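Local coordinates for thiosulfate sulfurtransferase (PDB 1YT8), which probably transfers sulfur from thiosulfate to cyanide and is built from four rhodanese-like domains, at residues L24-R30 with T64-D70; R50-E54 with L441-F445; A376-P381 with V458-D462; Q422-L427 with L481-P485. One frame throughout, in Å; residues are numbered along the deposited sequence.

Contact 1: L24-R30 with T64-D70; sequences LALLDVR and TPITVYD
A25-D28 and I66-Y69 run as parallel neighbouring strands, their axes 4.8 Å apart and 18° from aligned, with A25, L26, L27 and D28 paired to I66, T67, V68 and Y69. Five backbone hydrogen bonds join them, from A25 N to P65 O (3.0 Å) to V29 N to Y69 O (3.1 Å). On one face A25 and L27 meet I66 and V68; L27 CD1 reaches I66 CG2 at 3.9 Å, while V29 and V68 pack against helix 75-85. The other face carries the tyrosine. Y69 CG is held between its own backbone N and carbonyl carbon (chi1 79°), which swings the ring over D28, whose CA makes a CH-pi contact 3.9 Å from the ring centroid. Beside it, L26 CD1 touches Y69 CD2. Farther out, Y69 OH makes a short but weak hydrogen bond to D28 OD2 (2.6 Å). R30 grips both carboxylate oxygens side-on, NE to OD1 and NH2 to OD2 (2.7 Å), a salt bridge close to the guanidinium plane, so OD2 is shared with Y69 OH; R30 N also reaches OD1 and closes an Asx turn. R30 NH2 has a further acceptor in A38 O. These are adjacent inner strands of a five-stranded parallel sheet ordered 7-9, 91-94, 66-69, 25-28, 44-45, the 1-5-4-2-3 topology of a rhodanese-like domain.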
loop_
_atom_site.group_PDB
_atom_site.type_symbol
_atom_site.label_atom_id
_atom_site.label_comp_id
_atom_site.label_asym_id
_atom_site.label_seq_id
_atom_site.Cartn_x
_atom_site.Cartn_y
_atom_site.Cartn_z
ATOM N N LEU A 24 -10.260 10.523 -11.667
ATOM C CA LEU A 24 -9.117 11.423 -11.628
ATOM C C LEU A 24 -7.987 10.776 -10.846
ATOM O O LEU A 24 -8.211 9.907 -9.998
ATOM C CB LEU A 24 -9.500 12.757 -10.969
ATOM C CG LEU A 24 -9.867 12.763 -9.480
ATOM C CD1 LEU A 24 -8.607 12.820 -8.620
ATOM C CD2 LEU A 24 -10.738 13.970 -9.185
ATOM N N ALA A 25 -6.766 11.192 -11.154
ATOM C CA ALA A 25 -5.594 10.696 -10.457
ATOM C C ALA A 25 -4.804 11.922 -10.018
ATOM O O ALA A 25 -4.261 12.646 -10.852
ATOM C CB ALA A 25 -4.751 9.815 -11.381
ATOM N N LEU A 26 -4.784 12.169 -8.711
ATOM C CA LEU A 26 -4.055 13.299 -8.132
ATOM C C LEU A 26 -2.786 12.684 -7.558
ATOM O O LEU A 26 -2.821 12.039 -6.508
ATOM C CB LEU A 26 -4.880 13.945 -7.018
ATOM C CG LEU A 26 -4.250 15.108 -6.250
ATOM C CD1 LEU A 26 -3.899 16.232 -7.214
ATOM C CD2 LEU A 26 -5.222 15.599 -5.189
ATOM N N LEU A 27 -1.668 12.886 -8.245
ATOM C CA LEU A 27 -0.409 12.282 -7.828
ATOM C C LEU A 27 0.632 13.209 -7.215
ATOM O O LEU A 27 1.041 14.195 -7.829
ATOM C CB LEU A 27 0.221 11.561 -9.024
ATOM C CG LEU A 27 -0.647 10.558 -9.788
ATOM C CD1 LEU A 27 0.124 10.025 -10.994
ATOM C CD2 LEU A 27 -1.054 9.421 -8.862
ATOM N N ASP A 28 1.060 12.871 -6.003
ATOM C CA ASP A 28 2.095 13.620 -5.301
ATOM C C ASP A 28 3.369 12.904 -5.752
ATOM O O ASP A 28 3.579 11.739 -5.410
ATOM C CB ASP A 28 1.922 13.471 -3.789
ATOM C CG ASP A 28 2.854 14.378 -2.993
ATOM O OD1 ASP A 28 4.015 14.578 -3.416
ATOM O OD2 ASP A 28 2.426 14.883 -1.935
ATOM N N VAL A 29 4.213 13.583 -6.520
ATOM C CA VAL A 29 5.430 12.948 -7.015
ATOM C C VAL A 29 6.676 13.093 -6.142
ATOM O O VAL A 29 7.764 12.677 -6.538
ATOM C CB VAL A 29 5.756 13.422 -8.452
ATOM C CG1 VAL A 29 4.646 12.982 -9.397
ATOM C CG2 VAL A 29 5.923 14.942 -8.486
ATOM N N ARG A 30 6.525 13.679 -4.959
ATOM C CA ARG A 30 7.651 13.815 -4.040
ATOM C C ARG A 30 7.913 12.436 -3.430
ATOM O O ARG A 30 7.140 11.500 -3.651
ATOM C CB ARG A 30 7.310 14.791 -2.912
ATOM C CG ARG A 30 7.074 16.228 -3.347
ATOM C CD ARG A 30 6.619 17.071 -2.164
ATOM N NE ARG A 30 5.273 16.720 -1.718
ATOM C CZ ARG A 30 4.733 17.131 -0.575
ATOM N NH1 ARG A 30 5.427 17.910 0.250
ATOM N NH2 ARG A 30 3.499 16.768 -0.255
ATOM N N THR A 64 -6.933 9.170 -18.566
ATOM C CA THR A 64 -7.448 9.532 -17.244
ATOM C C THR A 64 -6.941 10.937 -16.924
ATOM O O THR A 64 -5.786 11.259 -17.204
ATOM C CB THR A 64 -6.895 8.607 -16.128
ATOM O OG1 THR A 64 -7.295 7.255 -16.365
ATOM C CG2 THR A 64 -7.405 9.056 -14.760
ATOM N N PRO A 65 -7.798 11.797 -16.356
ATOM C CA PRO A 65 -7.327 13.147 -16.027
ATOM C C PRO A 65 -6.306 13.036 -14.889
ATOM O O PRO A 65 -6.672 12.774 -13.743
ATOM C CB PRO A 65 -8.601 13.859 -15.582
ATOM C CG PRO A 65 -9.668 13.169 -16.391
ATOM C CD PRO A 65 -9.267 11.720 -16.263
ATOM N N ILE A 66 -5.032 13.220 -15.212
ATOM C CA ILE A 66 -3.975 13.131 -14.210
ATOM C C ILE A 66 -3.465 14.516 -13.837
ATOM O O ILE A 66 -3.160 15.328 -14.709
ATOM C CB ILE A 66 -2.768 12.322 -14.731
ATOM C CG1 ILE A 66 -3.198 10.906 -15.098
ATOM C CG2 ILE A 66 -1.661 12.287 -13.670
ATOM C CD1 ILE A 66 -2.121 10.134 -15.835
ATOM N N THR A 67 -3.375 14.776 -12.537
ATOM C CA THR A 67 -2.872 16.053 -12.043
ATOM C C THR A 67 -1.732 15.753 -11.068
ATOM O O THR A 67 -1.950 15.162 -10.009
ATOM C CB THR A 67 -3.976 16.858 -11.311
ATOM O OG1 THR A 67 -5.064 17.119 -12.211
ATOM C CG2 THR A 67 -3.421 18.188 -10.808
ATOM N N VAL A 68 -0.517 16.149 -11.438
ATOM C CA VAL A 68 0.652 15.916 -10.592
ATOM C C VAL A 68 1.025 17.168 -9.801
ATOM O O VAL A 68 0.696 18.286 -10.198
ATOM C CB VAL A 68 1.883 15.478 -11.432
ATOM C CG1 VAL A 68 1.599 14.160 -12.137
ATOM C CG2 VAL A 68 2.228 16.550 -12.453
ATOM N N TYR A 69 1.714 16.984 -8.680
ATOM C CA TYR A 69 2.123 18.126 -7.874
ATOM C C TYR A 69 3.261 17.785 -6.923
ATOM O O TYR A 69 3.546 16.617 -6.660
ATOM C CB TYR A 69 0.934 18.655 -7.055
ATOM C CG TYR A 69 0.622 17.852 -5.796
ATOM C CD1 TYR A 69 1.238 18.156 -4.577
ATOM C CD2 TYR A 69 -0.250 16.763 -5.834
ATOM C CE1 TYR A 69 0.996 17.394 -3.427
ATOM C CE2 TYR A 69 -0.498 15.987 -4.688
ATOM C CZ TYR A 69 0.130 16.309 -3.492
ATOM O OH TYR A 69 -0.089 15.539 -2.366
ATOM N N ASP A 70 3.915 18.829 -6.432
ATOM C CA ASP A 70 4.982 18.715 -5.445
ATOM C C ASP A 70 4.886 20.017 -4.669
ATOM O O ASP A 70 3.866 20.699 -4.747
ATOM C CB ASP A 70 6.370 18.558 -6.087
ATOM C CG ASP A 70 6.721 19.678 -7.057
ATOM O OD1 ASP A 70 6.142 20.782 -6.975
ATOM O OD2 ASP A 70 7.607 19.442 -7.904
#

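Contact 2: R50-E54 with L441-F445; sequences RLELE and LLARF
E52 and F445 mark where the backbones of two weakly bonded helical turns come nearest, yet their CA atoms remain 8.0 Å apart, so side chains alone bridge the gap between 50-54 and 441-445. The F445 ring provides a flat surface for the first of these contacts. E52 CB stands over one face of it, 4.1 Å from the centroid and 21° off the ring normal, a CH-pi contact displaced toward the rim on the CE1 and CD1 side. The glutamate and phenylalanine side chains overlap with opposite headings, and the glutamate then bends at chi2 (96°), taking its carboxylate on to a salt bridge with R417. L53 supplies the second contact by spreading its two methyl groups. With CG beside the backbone N (chi1 -57°), CD2 enters between L441 and F445, 3.6 Å from L441 CG and 3.9 Å from F445 CE2. The other branch, CD1, meets L442 CD1 at 4.0 Å, the L53 and L442 side chains crossing at about a right angle. Behind this surface, R50 NE and E54 OE2 form a long salt bridge of 3.6 Å within their own segment, and E54 has a second charged partner in R58. Between the two segments, therefore, the chemistry is van der Waals packing plus one CH-pi contact, without directional polar bonds. It joins the first rhodanese-like domain to the last across a partly exposed interface, and the E52-R417 salt bridge, just beyond the two segments, adds a charged link between the same domains.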
loop_
_atom_site.group_PDB
_atom_site.type_symbol
_atom_site.label_atom_id
_atom_site.label_comp_id
_atom_site.label_asym_id
_atom_site.label_seq_id
_atom_site.Cartn_x
_atom_site.Cartn_y
_atom_site.Cartn_z
ATOM N N ARG A 50 10.035 6.393 -8.962
ATOM C CA ARG A 50 9.540 5.105 -9.444
ATOM C C ARG A 50 8.257 5.210 -10.272
ATOM O O ARG A 50 7.503 4.242 -10.406
ATOM C CB ARG A 50 9.333 4.135 -8.268
ATOM C CG ARG A 50 8.404 4.616 -7.153
ATOM C CD ARG A 50 8.202 3.495 -6.128
ATOM N NE ARG A 50 7.325 3.854 -5.010
ATOM C CZ ARG A 50 7.702 4.550 -3.938
ATOM N NH1 ARG A 50 8.952 4.982 -3.818
ATOM N NH2 ARG A 50 6.830 4.799 -2.968
ATOM N N LEU A 51 8.030 6.390 -10.838
ATOM C CA LEU A 51 6.852 6.658 -11.659
ATOM C C LEU A 51 6.603 5.606 -12.745
ATOM O O LEU A 51 5.513 5.044 -12.835
ATOM C CB LEU A 51 6.986 8.042 -12.307
ATOM C CG LEU A 51 5.878 8.524 -13.253
ATOM C CD1 LEU A 51 4.590 8.723 -12.479
ATOM C CD2 LEU A 51 6.295 9.831 -13.908
ATOM N N GLU A 52 7.615 5.333 -13.560
ATOM C CA GLU A 52 7.475 4.369 -14.650
ATOM C C GLU A 52 7.188 2.931 -14.229
ATOM O O GLU A 52 6.610 2.165 -14.996
ATOM C CB GLU A 52 8.726 4.385 -15.536
ATOM C CG GLU A 52 9.004 5.730 -16.186
ATOM C CD GLU A 52 9.999 6.571 -15.410
ATOM O OE1 GLU A 52 10.017 6.496 -14.161
ATOM O OE2 GLU A 52 10.759 7.324 -16.058
ATOM N N LEU A 53 7.587 2.566 -13.019
ATOM C CA LEU A 53 7.390 1.207 -12.530
ATOM C C LEU A 53 5.972 0.896 -12.054
ATOM O O LEU A 53 5.583 -0.271 -11.988
ATOM C CB LEU A 53 8.361 0.920 -11.381
ATOM C CG LEU A 53 9.863 1.074 -11.627
ATOM C CD1 LEU A 53 10.614 0.851 -10.318
ATOM C CD2 LEU A 53 10.323 0.085 -12.679
ATOM N N GLU A 54 5.196 1.928 -11.736
ATOM C CA GLU A 54 3.846 1.700 -11.222
ATOM C C GLU A 54 2.694 2.388 -11.941
ATOM O O GLU A 54 1.540 1.996 -11.766
ATOM C CB GLU A 54 3.791 2.106 -9.744
ATOM C CG GLU A 54 4.739 1.337 -8.842
ATOM C CD GLU A 54 4.645 1.772 -7.385
ATOM O OE1 GLU A 54 3.770 2.602 -7.057
ATOM O OE2 GLU A 54 5.443 1.276 -6.565
ATOM N N LEU A 441 16.278 -3.145 -12.619
ATOM C CA LEU A 441 15.089 -2.579 -13.246
ATOM C C LEU A 441 14.959 -1.066 -13.102
ATOM O O LEU A 441 14.815 -0.356 -14.096
ATOM C CB LEU A 441 13.822 -3.242 -12.699
ATOM C CG LEU A 441 12.519 -2.704 -13.306
ATOM C CD1 LEU A 441 12.560 -2.837 -14.823
ATOM C CD2 LEU A 441 11.334 -3.464 -12.731
ATOM N N LEU A 442 14.997 -0.570 -11.870
ATOM C CA LEU A 442 14.871 0.865 -11.660
ATOM C C LEU A 442 16.081 1.629 -12.180
ATOM O O LEU A 442 15.942 2.717 -12.734
ATOM C CB LEU A 442 14.664 1.184 -10.180
ATOM C CG LEU A 442 14.569 2.686 -9.869
ATOM C CD1 LEU A 442 13.625 3.374 -10.855
ATOM C CD2 LEU A 442 14.088 2.880 -8.436
ATOM N N ALA A 443 17.266 1.053 -12.008
ATOM C CA ALA A 443 18.491 1.701 -12.464
ATOM C C ALA A 443 18.500 1.918 -13.979
ATOM O O ALA A 443 19.050 2.911 -14.464
ATOM C CB ALA A 443 19.708 0.875 -12.041
ATOM N N ARG A 444 17.888 0.995 -14.716
ATOM C CA ARG A 444 17.822 1.088 -16.173
ATOM C C ARG A 444 17.102 2.360 -16.626
ATOM O O ARG A 444 17.498 2.992 -17.603
ATOM C CB ARG A 444 17.109 -0.143 -16.757
ATOM C CG ARG A 444 16.961 -0.116 -18.283
ATOM C CD ARG A 444 16.221 -1.344 -18.810
ATOM N NE ARG A 444 17.029 -2.566 -18.782
ATOM C CZ ARG A 444 17.945 -2.885 -19.694
ATOM N NH1 ARG A 444 18.181 -2.077 -20.722
ATOM N NH2 ARG A 444 18.625 -4.019 -19.583
ATOM N N PHE A 445 16.042 2.735 -15.914
ATOM C CA PHE A 445 15.284 3.933 -16.260
ATOM C C PHE A 445 16.042 5.214 -15.936
ATOM O O PHE A 445 15.660 6.299 -16.381
ATOM C CB PHE A 445 13.937 3.931 -15.526
ATOM C CG PHE A 445 12.915 3.026 -16.147
ATOM C CD1 PHE A 445 12.182 3.441 -17.256
ATOM C CD2 PHE A 445 12.708 1.744 -15.650
ATOM C CE1 PHE A 445 11.258 2.590 -17.861
ATOM C CE2 PHE A 445 11.787 0.889 -16.249
ATOM C CZ PHE A 445 11.061 1.315 -17.358
#

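Contact 3: A376-P381 with V458-D462; sequences ADTIDP and VFLLD
F459 leaves its strand beside D377 and runs outward along that neighbour. CB lies 3.7 Å from D377 O and also approaches I379 CG2. CG stays near the same carbonyl. At CD1 the ring reaches the side chain, 3.9 Å from D377 CB, and CE1 continues the contact at 4.0 Å from that carbon. T378 O sits at the ring edge, close to its plane, while a water lies over one face toward the rim; W387 adds an edge-to-face partner. That water donates to both D377 OD2 and V458 O, D377 OD1 forms a salt bridge with R375, and a second water joins D377 N to V458 O. Three backbone bonds form the pairing itself: L460 N to D377 O (2.9 Å), I379 N to L460 O, and D462 N to I379 O (2.9 Å, 171° at the hydrogen). T378 pairs with L460 and I379 with L461 in parallel; in the rhodanese-like sheet order 378-379, 458-461, 432-436, 393-397, 413-414, strand 378-379 is at one edge. I379 turns inward, where its neighbours include V434 of strand 432-436 and W387 of helix 381-387. L461, with CG anti to the backbone N (chi1 -179°), sends CD1 to 3.5 Å from I379 O and on toward P381, the first residue of that helix. At the exposed end, D380 OD1 and D462 OD2 are 3.9 Å apart, the two side chains running alongside in the same direction with carboxylate planes 23° apart; this proximity may raise the proton affinity of one of them.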
loop_
_atom_site.group_PDB
_atom_site.type_symbol
_atom_site.label_atom_id
_atom_site.label_comp_id
_atom_site.label_asym_id
_atom_site.label_seq_id
_atom_site.Cartn_x
_atom_site.Cartn_y
_atom_site.Cartn_z
ATOM N N ALA A 376 20.345 0.189 -22.712
ATOM C CA ALA A 376 21.494 0.473 -21.869
ATOM C C ALA A 376 22.623 -0.508 -22.125
ATOM O O ALA A 376 22.387 -1.679 -22.435
ATOM C CB ALA A 376 21.089 0.421 -20.393
ATOM N N ASP A 377 23.850 -0.020 -22.014
ATOM C CA ASP A 377 25.018 -0.867 -22.183
ATOM C C ASP A 377 25.229 -1.496 -20.811
ATOM O O ASP A 377 25.281 -0.793 -19.797
ATOM C CB ASP A 377 26.232 -0.025 -22.591
ATOM C CG ASP A 377 26.054 0.620 -23.952
ATOM O OD1 ASP A 377 25.771 -0.112 -24.924
ATOM O OD2 ASP A 377 26.197 1.854 -24.054
ATOM N N THR A 378 25.324 -2.822 -20.773
ATOM C CA THR A 378 25.494 -3.520 -19.507
ATOM C C THR A 378 26.914 -4.000 -19.243
ATOM O O THR A 378 27.756 -4.051 -20.141
ATOM C CB THR A 378 24.550 -4.736 -19.409
ATOM O OG1 THR A 378 24.804 -5.629 -20.500
ATOM C CG2 THR A 378 23.095 -4.288 -19.449
ATOM N N ILE A 379 27.161 -4.349 -17.988
ATOM C CA ILE A 379 28.455 -4.840 -17.554
ATOM C C ILE A 379 28.192 -5.980 -16.572
ATOM O O ILE A 379 27.303 -5.879 -15.726
ATOM C CB ILE A 379 29.263 -3.715 -16.866
ATOM C CG1 ILE A 379 30.625 -4.245 -16.415
ATOM C CG2 ILE A 379 28.478 -3.152 -15.685
ATOM C CD1 ILE A 379 31.517 -3.181 -15.789
ATOM N N ASP A 380 28.945 -7.067 -16.700
ATOM C CA ASP A 380 28.776 -8.220 -15.821
ATOM C C ASP A 380 29.389 -7.937 -14.453
ATOM O O ASP A 380 30.336 -7.166 -14.334
ATOM C CB ASP A 380 29.446 -9.466 -16.423
ATOM C CG ASP A 380 28.936 -9.793 -17.818
ATOM O OD1 ASP A 380 27.702 -9.894 -17.997
ATOM O OD2 ASP A 380 29.771 -9.955 -18.738
ATOM N N PRO A 381 28.848 -8.563 -13.397
ATOM C CA PRO A 381 29.351 -8.373 -12.034
ATOM C C PRO A 381 30.863 -8.572 -11.892
ATOM O O PRO A 381 31.538 -7.773 -11.247
ATOM C CB PRO A 381 28.551 -9.396 -11.232
ATOM C CG PRO A 381 27.223 -9.383 -11.935
ATOM C CD PRO A 381 27.627 -9.390 -13.397
ATOM N N VAL A 458 28.115 5.718 -19.067
ATOM C CA VAL A 458 27.240 5.140 -18.047
ATOM C C VAL A 458 26.858 3.718 -18.427
ATOM O O VAL A 458 26.495 3.445 -19.575
ATOM C CB VAL A 458 25.947 5.983 -17.861
ATOM C CG1 VAL A 458 25.075 5.371 -16.767
ATOM C CG2 VAL A 458 26.307 7.416 -17.500
ATOM N N PHE A 459 26.946 2.814 -17.453
ATOM C CA PHE A 459 26.623 1.405 -17.655
ATOM C C PHE A 459 25.621 0.893 -16.631
ATOM O O PHE A 459 25.480 1.458 -15.544
ATOM C CB PHE A 459 27.893 0.561 -17.555
ATOM C CG PHE A 459 28.858 0.794 -18.676
ATOM C CD1 PHE A 459 28.901 -0.072 -19.764
ATOM C CD2 PHE A 459 29.706 1.897 -18.658
ATOM C CE1 PHE A 459 29.782 0.162 -20.822
ATOM C CE2 PHE A 459 30.587 2.137 -19.711
ATOM C CZ PHE A 459 30.623 1.269 -20.793
ATOM N N LEU A 460 24.939 -0.190 -16.991
ATOM C CA LEU A 460 23.958 -0.824 -16.121
ATOM C C LEU A 460 24.502 -2.180 -15.690
ATOM O O LEU A 460 24.923 -2.979 -16.527
ATOM C CB LEU A 460 22.637 -1.032 -16.867
ATOM C CG LEU A 460 21.512 -1.713 -16.083
ATOM C CD1 LEU A 460 21.060 -0.794 -14.953
ATOM C CD2 LEU A 460 20.337 -2.022 -17.020
ATOM N N LEU A 461 24.504 -2.434 -14.386
ATOM C CA LEU A 461 24.983 -3.712 -13.880
ATOM C C LEU A 461 23.978 -4.786 -14.283
ATOM O O LEU A 461 22.810 -4.736 -13.886
ATOM C CB LEU A 461 25.120 -3.667 -12.356
ATOM C CG LEU A 461 25.642 -4.944 -11.690
ATOM C CD1 LEU A 461 27.000 -5.306 -12.273
ATOM C CD2 LEU A 461 25.752 -4.734 -10.187
ATOM N N ASP A 462 24.438 -5.746 -15.081
ATOM C CA ASP A 462 23.602 -6.841 -15.565
ATOM C C ASP A 462 23.068 -7.666 -14.397
ATOM O O ASP A 462 23.827 -8.377 -13.740
ATOM C CB ASP A 462 24.424 -7.750 -16.485
ATOM C CG ASP A 462 23.566 -8.518 -17.479
ATOM O OD1 ASP A 462 22.443 -8.935 -17.121
ATOM O OD2 ASP A 462 24.028 -8.717 -18.623
HETATM O O HOH W 1 27.699 3.437 -22.275
HETATM O O HOH W 2 24.205 2.672 -21.195
#

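Contact 4: Q422-L427 with L481-P485; sequences QALERL and LLASP
R426 and A483 meet edge-on: the arginine extends from CG to NE and brings the rim of its guanidinium to the carbonyl, so A483 O lies near the guanidinium plane. The bond from R426 NH1 to A483 O is weak, 3.3 Å long with 152° at the hydrogen. The side chain of Q422, one helical turn earlier, lies over the guanidinium. Deeper in, A423 and A483 bring their methyls together, CB to CB at 4.0 Å, which lets the chain pass close to the helix; their CA atoms are 5.0 Å apart. L427 flanks the A483 methyl with both branches. Its CG stands beside the backbone N (chi1 -66°), directing CD1 to 3.8 Å from A483 CB, while CD2 meets L481 CD2 at 4.0 Å as the two leucines pass at a slant. S484 OG lies beside the A423 methyl and hydrogen-bonds to L416 N. L481 and A483 are bonded through their backbones to W414, so this irregular segment lies along strand 413-414, an outermost strand of its sheet, while its other contacts are with helix 420-427. From the helix, L424 and L427 reach L396 of strand 393-397.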
loop_
_atom_site.group_PDB
_atom_site.type_symbol
_atom_site.label_atom_id
_atom_site.label_comp_id
_atom_site.label_asym_id
_atom_site.label_seq_id
_atom_site.Cartn_x
_atom_site.Cartn_y
_atom_site.Cartn_z
ATOM N N GLN A 422 21.926 16.808 -7.677
ATOM C CA GLN A 422 22.603 17.075 -6.416
ATOM C C GLN A 422 23.545 15.940 -6.015
ATOM O O GLN A 422 24.658 16.183 -5.553
ATOM C CB GLN A 422 21.570 17.299 -5.311
ATOM C CG GLN A 422 22.181 17.652 -3.966
ATOM C CD GLN A 422 21.140 17.795 -2.870
ATOM O OE1 GLN A 422 20.390 16.860 -2.580
ATOM N NE2 GLN A 422 21.092 18.969 -2.255
ATOM N N ALA A 423 23.101 14.700 -6.192
ATOM C CA ALA A 423 23.921 13.551 -5.826
ATOM C C ALA A 423 25.222 13.497 -6.615
ATOM O O ALA A 423 26.293 13.271 -6.050
ATOM C CB ALA A 423 23.142 12.266 -6.033
ATOM N N LEU A 424 25.122 13.699 -7.925
ATOM C CA LEU A 424 26.294 13.663 -8.788
ATOM C C LEU A 424 27.277 14.776 -8.441
ATOM O O LEU A 424 28.491 14.570 -8.480
ATOM C CB LEU A 424 25.867 13.757 -10.256
ATOM C CG LEU A 424 25.035 12.578 -10.768
ATOM C CD1 LEU A 424 24.615 12.826 -12.208
ATOM C CD2 LEU A 424 25.845 11.296 -10.664
ATOM N N GLU A 425 26.755 15.952 -8.101
ATOM C CA GLU A 425 27.611 17.070 -7.728
ATOM C C GLU A 425 28.389 16.688 -6.473
ATOM O O GLU A 425 29.605 16.874 -6.411
ATOM C CB GLU A 425 26.779 18.327 -7.454
ATOM C CG GLU A 425 26.001 18.829 -8.654
ATOM C CD GLU A 425 25.228 20.103 -8.363
ATOM O OE1 GLU A 425 24.626 20.206 -7.272
ATOM O OE2 GLU A 425 25.209 20.997 -9.234
ATOM N N ARG A 426 27.686 16.142 -5.482
ATOM C CA ARG A 426 28.317 15.728 -4.227
ATOM C C ARG A 426 29.398 14.666 -4.411
ATOM O O ARG A 426 30.466 14.743 -3.800
ATOM C CB ARG A 426 27.262 15.193 -3.248
ATOM C CG ARG A 426 26.430 16.271 -2.581
ATOM C CD ARG A 426 25.325 15.677 -1.710
ATOM N NE ARG A 426 24.595 16.730 -1.009
ATOM C CZ ARG A 426 23.446 16.554 -0.363
ATOM N NH1 ARG A 426 22.875 15.357 -0.322
ATOM N NH2 ARG A 426 22.876 17.578 0.260
ATOM N N LEU A 427 29.119 13.675 -5.250
ATOM C CA LEU A 427 30.059 12.588 -5.489
ATOM C C LEU A 427 31.284 12.999 -6.301
ATOM O O LEU A 427 32.253 12.241 -6.405
ATOM C CB LEU A 427 29.330 11.427 -6.162
ATOM C CG LEU A 427 28.281 10.787 -5.244
ATOM C CD1 LEU A 427 27.391 9.838 -6.026
ATOM C CD2 LEU A 427 28.990 10.053 -4.108
ATOM N N LEU A 481 27.794 5.204 2.194
ATOM C CA LEU A 481 27.907 6.462 1.470
ATOM C C LEU A 481 26.550 6.915 0.942
ATOM O O LEU A 481 26.077 6.406 -0.068
ATOM C CB LEU A 481 28.886 6.304 0.307
ATOM C CG LEU A 481 29.189 7.563 -0.513
ATOM C CD1 LEU A 481 29.676 8.682 0.397
ATOM C CD2 LEU A 481 30.238 7.231 -1.569
ATOM N N LEU A 482 25.929 7.870 1.630
ATOM C CA LEU A 482 24.626 8.384 1.218
ATOM C C LEU A 482 24.819 9.704 0.482
ATOM O O LEU A 482 25.230 10.700 1.075
ATOM C CB LEU A 482 23.734 8.599 2.444
ATOM C CG LEU A 482 23.573 7.388 3.370
ATOM C CD1 LEU A 482 22.741 7.778 4.584
ATOM C CD2 LEU A 482 22.919 6.239 2.611
ATOM N N ALA A 483 24.524 9.704 -0.813
ATOM C CA ALA A 483 24.677 10.897 -1.634
ATOM C C ALA A 483 23.374 11.689 -1.706
ATOM O O ALA A 483 23.310 12.740 -2.343
ATOM C CB ALA A 483 25.136 10.506 -3.033
ATOM N N SER A 484 22.341 11.167 -1.053
ATOM C CA SER A 484 21.024 11.804 -1.009
ATOM C C SER A 484 20.463 11.622 0.395
ATOM O O SER A 484 20.896 10.742 1.130
ATOM C CB SER A 484 20.060 11.140 -2.003
ATOM O OG SER A 484 20.475 11.296 -3.348
ATOM N N PRO A 485 19.489 12.457 0.789
ATOM C CA PRO A 485 18.898 12.333 2.127
ATOM C C PRO A 485 17.929 11.146 2.165
ATOM O O PRO A 485 17.223 10.897 1.191
ATOM C CB PRO A 485 18.186 13.670 2.308
ATOM C CG PRO A 485 17.719 13.974 0.907
ATOM C CD PRO A 485 18.941 13.626 0.075
#

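Overall arrangement
Contact 1 lies in the first rhodanese-like domain, contact 3 lies in the sheet of the last, and contact 4 packs a following segment on its helix 420-427, while contact 2 joins the two domains. Contacts 1 and 2 have centres about 17 Å apart without touching; strand 66-69 of contact 1 follows helix 51-58 of contact 2. Contacts 2 and 3, by contrast, touch directly: A443 CB meets L460 CD1 at 3.6 Å, and helix 441-454 leads on to strand 458-461. Contact 3 includes outer strand 378-379, whereas contact 4 lies against the other outer strand, 413-414; their centres are about 21 Å apart. The sulfite pocket, formed by C193-R198 with Q312, includes no residue of these four contacts.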